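Local atomic coordinates of Endonuclease/exonuclease/phosphatase (Leptotrichia buccalis C-1013-b, PDB entry 3TEB), a protein that probably acts as a metal-dependent hydrolase of the DNase I-like superfamily, a group to which endonuclease and exonuclease activities are generally assigned. Residues T8-A13 with S255-I260; V37-E42 with I172-F177; L26-A31 with Q70-T75. All coordinates share one frame; numbering follows the deposited sequence.

Contact 1 of 3, residues T8-A13 with S255-I260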
loop_
_atom_site.group_PDB
_atom_site.type_symbol
_atom_site.label_atom_id
_atom_site.label_comp_id
_atom_site.label_asym_id
_atom_site.label_seq_id
_atom_site.Cartn_x
_atom_site.Cartn_y
_atom_site.Cartn_z
ATOM N N THR A 8 -4.399 -3.546 1.381
ATOM C CA THR A 8 -3.699 -2.362 0.859
ATOM C C THR A 8 -4.687 -1.225 0.615
ATOM O O THR A 8 -5.769 -1.441 0.075
ATOM C CB THR A 8 -2.881 -2.643 -0.442
ATOM O OG1 THR A 8 -2.163 -1.462 -0.824
ATOM C CG2 THR A 8 -3.793 -3.045 -1.604
ATOM N N VAL A 9 -4.321 -0.013 1.005
ATOM C CA VAL A 9 -5.251 1.099 0.906
ATOM C C VAL A 9 -4.524 2.438 0.815
ATOM O O VAL A 9 -3.681 2.767 1.650
ATOM C CB VAL A 9 -6.322 1.048 2.049
ATOM C CG1 VAL A 9 -5.682 0.970 3.413
ATOM C CG2 VAL A 9 -7.245 2.207 1.968
ATOM N N ASN A 10 -4.829 3.179 -0.245
ATOM C CA ASN A 10 -4.367 4.556 -0.393
ATOM C C ASN A 10 -5.265 5.403 0.482
ATOM O O ASN A 10 -6.459 5.502 0.217
ATOM C CB ASN A 10 -4.497 4.984 -1.850
ATOM C CG ASN A 10 -4.075 6.418 -2.082
ATOM O OD1 ASN A 10 -4.438 7.325 -1.321
ATOM N ND2 ASN A 10 -3.313 6.640 -3.161
ATOM N N VAL A 11 -4.727 5.995 1.539
ATOM C CA VAL A 11 -5.623 6.524 2.575
ATOM C C VAL A 11 -5.977 7.997 2.426
ATOM O O VAL A 11 -6.777 8.530 3.205
ATOM C CB VAL A 11 -5.118 6.229 4.003
ATOM C CG1 VAL A 11 -5.406 4.778 4.358
ATOM C CG2 VAL A 11 -3.638 6.584 4.152
ATOM N N HIS A 12 -5.383 8.632 1.419
ATOM C CA HIS A 12 -5.572 10.047 1.151
ATOM C C HIS A 12 -5.517 10.824 2.474
ATOM O O HIS A 12 -6.395 11.631 2.771
ATOM C CB HIS A 12 -6.905 10.245 0.417
ATOM C CG HIS A 12 -6.986 11.510 -0.387
ATOM N ND1 HIS A 12 -8.139 12.263 -0.468
ATOM C CD2 HIS A 12 -6.066 12.147 -1.153
ATOM C CE1 HIS A 12 -7.926 13.311 -1.248
ATOM N NE2 HIS A 12 -6.675 13.266 -1.674
ATOM N N ALA A 13 -4.484 10.565 3.269
ATOM C CA ALA A 13 -4.399 11.052 4.649
ATOM C C ALA A 13 -4.571 12.566 4.862
ATOM O O ALA A 13 -3.799 13.360 4.314
ATOM C CB ALA A 13 -3.090 10.604 5.254
ATOM N N SER A 255 -11.504 6.695 2.010
ATOM C CA SER A 255 -10.567 7.447 1.201
ATOM C C SER A 255 -11.177 7.827 -0.149
ATOM O O SER A 255 -12.382 7.690 -0.353
ATOM C CB SER A 255 -9.325 6.603 1.001
ATOM O OG SER A 255 -8.365 7.309 0.250
ATOM N N ASP A 256 -10.348 8.323 -1.065
ATOM C CA ASP A 256 -10.779 8.532 -2.447
ATOM C C ASP A 256 -10.446 7.328 -3.340
ATOM O O ASP A 256 -10.755 7.329 -4.533
ATOM C CB ASP A 256 -10.255 9.864 -3.027
ATOM C CG ASP A 256 -8.733 9.929 -3.143
ATOM O OD1 ASP A 256 -8.007 8.998 -2.702
ATOM O OD2 ASP A 256 -8.249 10.945 -3.688
ATOM N N HIS A 257 -9.807 6.318 -2.741
ATOM C CA HIS A 257 -9.578 5.002 -3.341
ATOM C C HIS A 257 -10.222 3.987 -2.417
ATOM O O HIS A 257 -10.283 4.216 -1.210
ATOM C CB HIS A 257 -8.086 4.674 -3.353
ATOM C CG HIS A 257 -7.296 5.386 -4.404
ATOM N ND1 HIS A 257 -6.514 4.715 -5.320
ATOM C CD2 HIS A 257 -7.128 6.707 -4.659
ATOM C CE1 HIS A 257 -5.919 5.591 -6.110
ATOM N NE2 HIS A 257 -6.269 6.808 -5.725
ATOM N N PHE A 258 -10.684 2.860 -2.958
ATOM C CA PHE A 258 -11.083 1.735 -2.109
ATOM C C PHE A 258 -9.873 0.833 -1.871
ATOM O O PHE A 258 -8.870 0.897 -2.602
ATOM C CB PHE A 258 -12.210 0.917 -2.728
ATOM C CG PHE A 258 -13.310 1.736 -3.334
ATOM C CD1 PHE A 258 -13.801 2.874 -2.692
ATOM C CD2 PHE A 258 -13.886 1.349 -4.545
ATOM C CE1 PHE A 258 -14.826 3.622 -3.261
ATOM C CE2 PHE A 258 -14.910 2.083 -5.113
ATOM C CZ PHE A 258 -15.381 3.221 -4.475
ATOM N N GLY A 259 -9.964 -0.006 -0.845
ATOM C CA GLY A 259 -8.848 -0.884 -0.504
ATOM C C GLY A 259 -9.023 -2.274 -1.071
ATOM O O GLY A 259 -10.140 -2.673 -1.396
ATOM N N ILE A 260 -7.918 -3.005 -1.197
ATOM C CA ILE A 260 -7.940 -4.400 -1.622
ATOM C C ILE A 260 -7.545 -5.271 -0.456
ATOM O O ILE A 260 -6.610 -4.973 0.291
ATOM C CB ILE A 260 -6.981 -4.680 -2.803
ATOM C CG1 ILE A 260 -7.439 -3.956 -4.058
ATOM C CG2 ILE A 260 -6.900 -6.169 -3.108
ATOM C CD1 ILE A 260 -6.381 -3.930 -5.117
#

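Contact 2 of 3, residues V37-E42 with I172-F177. With MG (magnesium ion), chain C.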
loop_
_atom_site.group_PDB
_atom_site.type_symbol
_atom_site.label_atom_id
_atom_site.label_comp_id
_atom_site.label_asym_id
_atom_site.label_seq_id
_atom_site.Cartn_x
_atom_site.Cartn_y
_atom_site.Cartn_z
ATOM N N VAL A 37 -0.753 -7.969 7.503
ATOM C CA VAL A 37 0.026 -6.861 6.955
ATOM C C VAL A 37 -0.884 -5.815 6.311
ATOM O O VAL A 37 -1.704 -6.150 5.461
ATOM C CB VAL A 37 1.057 -7.369 5.913
ATOM C CG1 VAL A 37 1.723 -6.205 5.187
ATOM C CG2 VAL A 37 2.097 -8.274 6.567
ATOM N N ILE A 38 -0.742 -4.557 6.716
ATOM C CA ILE A 38 -1.458 -3.464 6.066
ATOM C C ILE A 38 -0.479 -2.570 5.320
ATOM O O ILE A 38 0.485 -2.069 5.911
ATOM C CB ILE A 38 -2.241 -2.619 7.067
ATOM C CG1 ILE A 38 -3.331 -3.449 7.754
ATOM C CG2 ILE A 38 -2.877 -1.430 6.362
ATOM C CD1 ILE A 38 -2.951 -3.958 9.122
ATOM N N ALA A 39 -0.708 -2.385 4.022
ATOM C CA ALA A 39 0.130 -1.489 3.229
ATOM C C ALA A 39 -0.653 -0.207 2.943
ATOM O O ALA A 39 -1.798 -0.261 2.520
ATOM C CB ALA A 39 0.583 -2.165 1.941
HETATM N N MSE A 40 -0.045 0.944 3.198
HETATM C CA MSE A 40 -0.728 2.228 3.051
HETATM C C MSE A 40 0.080 3.216 2.230
HETATM O O MSE A 40 1.316 3.303 2.378
HETATM C CB MSE A 40 -1.010 2.822 4.413
HETATM C CG MSE A 40 -2.130 2.135 5.129
HETATM SE SE MSE A 40 -2.386 2.925 6.882
HETATM C CE MSE A 40 -0.701 2.349 7.680
ATOM N N GLN A 41 -0.623 3.948 1.365
ATOM C CA GLN A 41 -0.023 5.007 0.569
ATOM C C GLN A 41 -0.705 6.341 0.854
ATOM O O GLN A 41 -1.797 6.393 1.443
ATOM C CB GLN A 41 -0.099 4.684 -0.921
ATOM C CG GLN A 41 0.438 3.317 -1.303
ATOM C CD GLN A 41 -0.543 2.197 -0.993
ATOM O OE1 GLN A 41 -1.754 2.342 -1.205
ATOM N NE2 GLN A 41 -0.032 1.077 -0.480
ATOM N N GLU A 42 -0.068 7.420 0.403
ATOM C CA GLU A 42 -0.532 8.787 0.671
ATOM C C GLU A 42 -0.761 8.936 2.190
ATOM O O GLU A 42 -1.817 9.350 2.635
ATOM C CB GLU A 42 -1.772 9.194 -0.189
ATOM C CG GLU A 42 -1.561 9.233 -1.736
ATOM C CD GLU A 42 -2.616 10.078 -2.515
ATOM O OE1 GLU A 42 -2.686 11.319 -2.326
ATOM O OE2 GLU A 42 -3.369 9.523 -3.355
ATOM N N ILE A 172 6.218 -9.717 -2.029
ATOM C CA ILE A 172 4.833 -9.275 -2.226
ATOM C C ILE A 172 4.781 -7.757 -2.225
ATOM O O ILE A 172 5.264 -7.081 -1.315
ATOM C CB ILE A 172 3.847 -9.919 -1.233
ATOM C CG1 ILE A 172 3.675 -11.391 -1.595
ATOM C CG2 ILE A 172 2.502 -9.220 -1.284
ATOM C CD1 ILE A 172 3.071 -12.223 -0.511
ATOM N N LEU A 173 4.172 -7.239 -3.273
ATOM C CA LEU A 173 4.424 -5.893 -3.700
ATOM C C LEU A 173 3.076 -5.185 -3.873
ATOM O O LEU A 173 2.361 -5.425 -4.832
ATOM C CB LEU A 173 5.222 -6.010 -4.987
ATOM C CG LEU A 173 6.056 -4.875 -5.511
ATOM C CD1 LEU A 173 7.293 -5.430 -6.153
ATOM C CD2 LEU A 173 5.176 -4.150 -6.513
HETATM N N MSE A 174 2.744 -4.331 -2.902
HETATM C CA MSE A 174 1.384 -3.803 -2.679
HETATM C C MSE A 174 1.256 -2.294 -2.885
HETATM O O MSE A 174 2.083 -1.510 -2.397
HETATM C CB MSE A 174 0.958 -4.081 -1.233
HETATM C CG MSE A 174 0.875 -5.531 -0.832
HETATM SE SE MSE A 174 0.793 -5.732 1.111
HETATM C CE MSE A 174 2.637 -5.345 1.472
ATOM N N GLY A 175 0.198 -1.882 -3.576
ATOM C CA GLY A 175 -0.169 -0.475 -3.586
ATOM C C GLY A 175 -0.743 0.145 -4.844
ATOM O O GLY A 175 -1.252 -0.534 -5.743
ATOM N N ASP A 176 -0.653 1.469 -4.883
ATOM C CA ASP A 176 -1.275 2.269 -5.913
ATOM C C ASP A 176 -0.316 2.424 -7.073
ATOM O O ASP A 176 0.741 3.032 -6.923
ATOM C CB ASP A 176 -1.637 3.630 -5.338
ATOM C CG ASP A 176 -2.406 4.501 -6.321
ATOM O OD1 ASP A 176 -2.915 3.977 -7.352
ATOM O OD2 ASP A 176 -2.505 5.723 -6.050
ATOM N N PHE A 177 -0.688 1.876 -8.225
ATOM C CA PHE A 177 0.195 1.877 -9.387
ATOM C C PHE A 177 -0.194 2.894 -10.451
ATOM O O PHE A 177 0.509 3.031 -11.467
ATOM C CB PHE A 177 0.309 0.472 -9.981
ATOM C CG PHE A 177 1.225 -0.419 -9.211
ATOM C CD1 PHE A 177 0.814 -0.975 -7.993
ATOM C CD2 PHE A 177 2.519 -0.685 -9.679
ATOM C CE1 PHE A 177 1.677 -1.790 -7.248
ATOM C CE2 PHE A 177 3.397 -1.502 -8.947
ATOM C CZ PHE A 177 2.974 -2.054 -7.727
HETATM MG MG MG C . -4.667 10.460 -4.150
#

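Contact 3 of 3, residues L26-A31 with Q70-T75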
loop_
_atom_site.group_PDB
_atom_site.type_symbol
_atom_site.label_atom_id
_atom_site.label_comp_id
_atom_site.label_asym_id
_atom_site.label_seq_id
_atom_site.Cartn_x
_atom_site.Cartn_y
_atom_site.Cartn_z
ATOM N N LEU A 26 -11.639 2.601 9.545
ATOM C CA LEU A 26 -10.464 1.839 9.153
ATOM C C LEU A 26 -9.933 1.041 10.324
ATOM O O LEU A 26 -9.744 -0.159 10.205
ATOM C CB LEU A 26 -9.391 2.780 8.618
ATOM C CG LEU A 26 -8.056 2.268 8.094
ATOM C CD1 LEU A 26 -8.205 1.098 7.117
ATOM C CD2 LEU A 26 -7.374 3.463 7.434
ATOM N N ALA A 27 -9.720 1.711 11.456
ATOM C CA ALA A 27 -9.237 1.072 12.677
ATOM C C ALA A 27 -10.116 -0.095 13.119
ATOM O O ALA A 27 -9.618 -1.210 13.231
ATOM C CB ALA A 27 -9.079 2.081 13.787
ATOM N N ARG A 28 -11.409 0.156 13.336
ATOM C CA ARG A 28 -12.395 -0.888 13.669
ATOM C C ARG A 28 -12.333 -2.131 12.777
ATOM O O ARG A 28 -12.521 -3.257 13.248
ATOM C CB ARG A 28 -13.813 -0.331 13.572
ATOM C CG ARG A 28 -14.250 0.525 14.730
ATOM C CD ARG A 28 -15.690 1.009 14.528
ATOM N NE ARG A 28 -16.191 1.726 15.700
ATOM C CZ ARG A 28 -16.621 1.134 16.813
ATOM N NH1 ARG A 28 -16.615 -0.192 16.917
ATOM N NH2 ARG A 28 -17.052 1.867 17.830
ATOM N N THR A 29 -12.105 -1.904 11.486
ATOM C CA THR A 29 -12.073 -2.964 10.500
ATOM C C THR A 29 -10.831 -3.796 10.714
ATOM O O THR A 29 -10.928 -4.994 10.931
ATOM C CB THR A 29 -12.059 -2.411 9.062
ATOM O OG1 THR A 29 -13.116 -1.456 8.895
ATOM C CG2 THR A 29 -12.220 -3.546 8.047
ATOM N N ILE A 30 -9.664 -3.161 10.655
ATOM C CA ILE A 30 -8.403 -3.838 10.918
ATOM C C ILE A 30 -8.532 -4.672 12.195
ATOM O O ILE A 30 -8.099 -5.825 12.232
ATOM C CB ILE A 30 -7.245 -2.831 11.013
ATOM C CG1 ILE A 30 -7.057 -2.131 9.654
ATOM C CG2 ILE A 30 -5.964 -3.519 11.478
ATOM C CD1 ILE A 30 -5.987 -1.037 9.616
ATOM N N ALA A 31 -9.176 -4.103 13.213
ATOM C CA ALA A 31 -9.400 -4.785 14.481
ATOM C C ALA A 31 -10.174 -6.100 14.363
ATOM O O ALA A 31 -9.778 -7.099 14.952
ATOM C CB ALA A 31 -10.070 -3.857 15.462
ATOM N N GLN A 70 -5.535 0.637 18.900
ATOM C CA GLN A 70 -5.334 0.135 20.260
ATOM C C GLN A 70 -6.597 0.196 21.081
ATOM O O GLN A 70 -6.686 -0.449 22.113
ATOM C CB GLN A 70 -4.256 0.932 20.986
ATOM C CG GLN A 70 -2.819 0.604 20.568
ATOM C CD GLN A 70 -1.827 1.675 21.036
ATOM O OE1 GLN A 70 -2.108 2.430 21.985
ATOM N NE2 GLN A 70 -0.670 1.753 20.364
ATOM N N LYS A 71 -7.565 0.974 20.618
ATOM C CA LYS A 71 -8.838 1.164 21.304
ATOM C C LYS A 71 -9.717 -0.062 21.137
ATOM O O LYS A 71 -10.584 -0.324 21.959
ATOM C CB LYS A 71 -9.557 2.341 20.654
ATOM C CG LYS A 71 -10.002 3.462 21.550
ATOM C CD LYS A 71 -10.390 4.644 20.659
ATOM C CE LYS A 71 -10.579 5.933 21.450
ATOM N NZ LYS A 71 -10.205 7.096 20.609
ATOM N N TYR A 72 -9.486 -0.807 20.059
ATOM C CA TYR A 72 -10.357 -1.914 19.674
ATOM C C TYR A 72 -9.716 -3.305 19.710
ATOM O O TYR A 72 -10.427 -4.291 19.587
ATOM C CB TYR A 72 -10.971 -1.650 18.290
ATOM C CG TYR A 72 -11.717 -0.334 18.190
ATOM C CD1 TYR A 72 -12.901 -0.130 18.894
ATOM C CD2 TYR A 72 -11.235 0.709 17.394
ATOM C CE1 TYR A 72 -13.587 1.082 18.819
ATOM C CE2 TYR A 72 -11.914 1.930 17.310
ATOM C CZ TYR A 72 -13.088 2.107 18.026
ATOM O OH TYR A 72 -13.773 3.297 17.958
ATOM N N THR A 73 -8.393 -3.387 19.875
ATOM C CA THR A 73 -7.669 -4.671 19.891
ATOM C C THR A 73 -6.524 -4.624 20.860
ATOM O O THR A 73 -5.886 -3.582 21.007
ATOM C CB THR A 73 -7.016 -4.996 18.537
ATOM O OG1 THR A 73 -7.960 -4.783 17.493
ATOM C CG2 THR A 73 -6.575 -6.435 18.479
ATOM N N ASP A 74 -6.254 -5.765 21.489
ATOM C CA ASP A 74 -5.080 -5.941 22.325
ATOM C C ASP A 74 -3.846 -6.291 21.502
ATOM O O ASP A 74 -2.724 -6.131 21.981
ATOM C CB ASP A 74 -5.320 -7.040 23.361
ATOM C CG ASP A 74 -6.208 -6.580 24.519
ATOM O OD1 ASP A 74 -6.530 -5.371 24.579
ATOM O OD2 ASP A 74 -6.580 -7.431 25.373
ATOM N N THR A 75 -4.055 -6.767 20.273
ATOM C CA THR A 75 -2.964 -7.210 19.397
ATOM C C THR A 75 -1.941 -6.109 19.114
ATOM O O THR A 75 -2.294 -5.005 18.690
ATOM C CB THR A 75 -3.497 -7.770 18.061
ATOM O OG1 THR A 75 -4.327 -8.901 18.319
ATOM C CG2 THR A 75 -2.370 -8.207 17.169
#

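Contact 1 of 3, residues T8-A13 with S255-I260
In His-12, CG lies anti to the backbone N (chi1 -157°), and in Asp-256 CG falls between backbone N and carbonyl carbon; these rotations set the two CG atoms 3.6 Å apart, where imidazole and carboxylate stack. The two planes are only 16° apart, and Asp-256 OD2 sits 3.3 Å above the plane of the His-12 ring, over its centre. This is stacking without a hydrogen bond, since the ring nitrogens meet OD2 at poor angles; ND1 is instead bonded to Glu-16. An alanine in place of His-12 would probably leave Glu-16 without this partner and the Asp-256 carboxylate without its flat neighbour, freer to turn.

A second stack joins Asn-10 and His-257, whose amide and ring planes differ by 11°. Asn-10 CB makes a CH-pi contact 4.1 Å from the centroid of the His-257 ring, while the amide ND2 lies over the same ring. The amide is gripped at both ends: Asn-10 OD1 accepts from His-12 N at 3.2 Å, closing an Asx turn, and ND2 bonds to Glu-42. His-257 is held in turn by a bond from ND1 to Asp-229.

Near His-12 CB, Ser-255 OG donates to Asn-10 O at 2.6 Å, the donor tilted from the carbonyl plane. Farther along, Thr-8 and Ile-260 form an antiparallel hydrogen-bonded pair, with Thr-8 N to Ile-260 O at 2.8 Å and Ile-260 N to Thr-8 O at 2.9 Å.

The sequence Ser-Asp-His and the Asp-229 to His-257 bond are consistent with the active site of DNase I-like enzymes. Asp-256 is a known magnesium-binding residue, though here its side chain stays about 4 Å (nearest atoms) from the ion; the bonds at Asn-10 and His-257 suggest a polar network orienting side chains beside the metal.

Contact 2 of 3, residues V37-E42 with I172-F177
Selenomethionine Met-174 packs against Ala-39 and Val-37 in the close, apolar half of this contact. Its SE lies 3.7 Å from Ala-39 CB, and a bend at chi3 (-75°) turns CE back so that it reaches Val-37 CG1 at 3.9 Å. The Val-37 and Met-174 side chains cross at about a right angle, and Phe-139 and Ile-6 add to the apolar surroundings of Met-174.

Next comes Gln-41, its chain bent at chi2, with the amide set against the backbone of the other segment: NE2 is 3.5 Å from Gly-175 CA. No hydrogen bond crosses here; NE2 has weak bonds to Thr-8 OG1 and Ser-141 OG instead. At its backbone angles Gly-175 could hardly be any other residue, as a CB would press on the preceding carbonyl.

Strands 37-41 and 172-174 approach to 8.7 Å between axes, at 41°, and share no backbone bonds, as expected for facing sheets of the DNase I-like beta sandwich. Gly-175, Asp-176 and Phe-177, followed by Asn-178, match the Gly-Asp-Phe-Asn signature of that superfamily.

Toward the metal the two segments draw apart. Glu-42 OE2 and Asp-176 OD2 stay 4.7 Å from each other, and Asn-10 ND2 bonds to both, weakly to Asp-176, while Glu-42 OE2 binds the magnesium ion.

Contact 3 of 3, residues L26-A31 with Q70-T75
Tyr-72 lies against Arg-28, whose CG stands 3.9 Å from the centroid of the phenol ring, close to the ring normal, in a CH-pi contact. The arginine chain runs extended from CG to NE, and the guanidinium follows the ring outward with its plane tilted 38° to it. Tyr-72 CE1 sits 3.6 Å above the guanidinium plane, over its centre.

Around this pair, Ala-27 CB touches the ring edge at Tyr-72 CD2, 4.4 Å away, and Ala-31 CB meets Tyr-72 CB at 3.7 Å. Thr-73 OG1 also comes close to Ala-31 CB. The opposite face of the phenol ring carries Lys-71 CB, offset toward the rim.

What positions the polar ends lies one turn earlier in the helix. The carboxylate of Asp-24 serves both, forming a salt bridge with Arg-28 NE through OD2 and a hydrogen bond with Tyr-72 OH through OD1. Gln-34, just after the helix, bonds to both Ala-31 O and Thr-75 OG1.

This surface contact thus joins helix 19-33 to the loop between helix 61-69 and strand 78-84, while Ala-27 also packs on Leu-65 and Thr-68 of helix 61-69.

Overall arrangement
Contacts 1 and 2 lie 9 Å apart between centres and share one mixed sheet, in which strands 4-10 and 37-46 are parallel neighbours; a bond from Val-9 N to Ala-39 O links them. Contact 3 is peripheral, its centre about 17 Å from contact 1 and 19 Å from contact 2. Its helix, 19-33, connects those two strands in a beta-alpha-beta crossover and touches both contacts, through Leu-26 on Val-11 and Ile-30 on Ile-38. Along the chain, contact 1 brings near-terminal segments together around the rest, whereas contacts 2 and 3 interleave. Contacts 1 and 2 thereby assemble the magnesium site from distant segments, and contact 3 lies away from it.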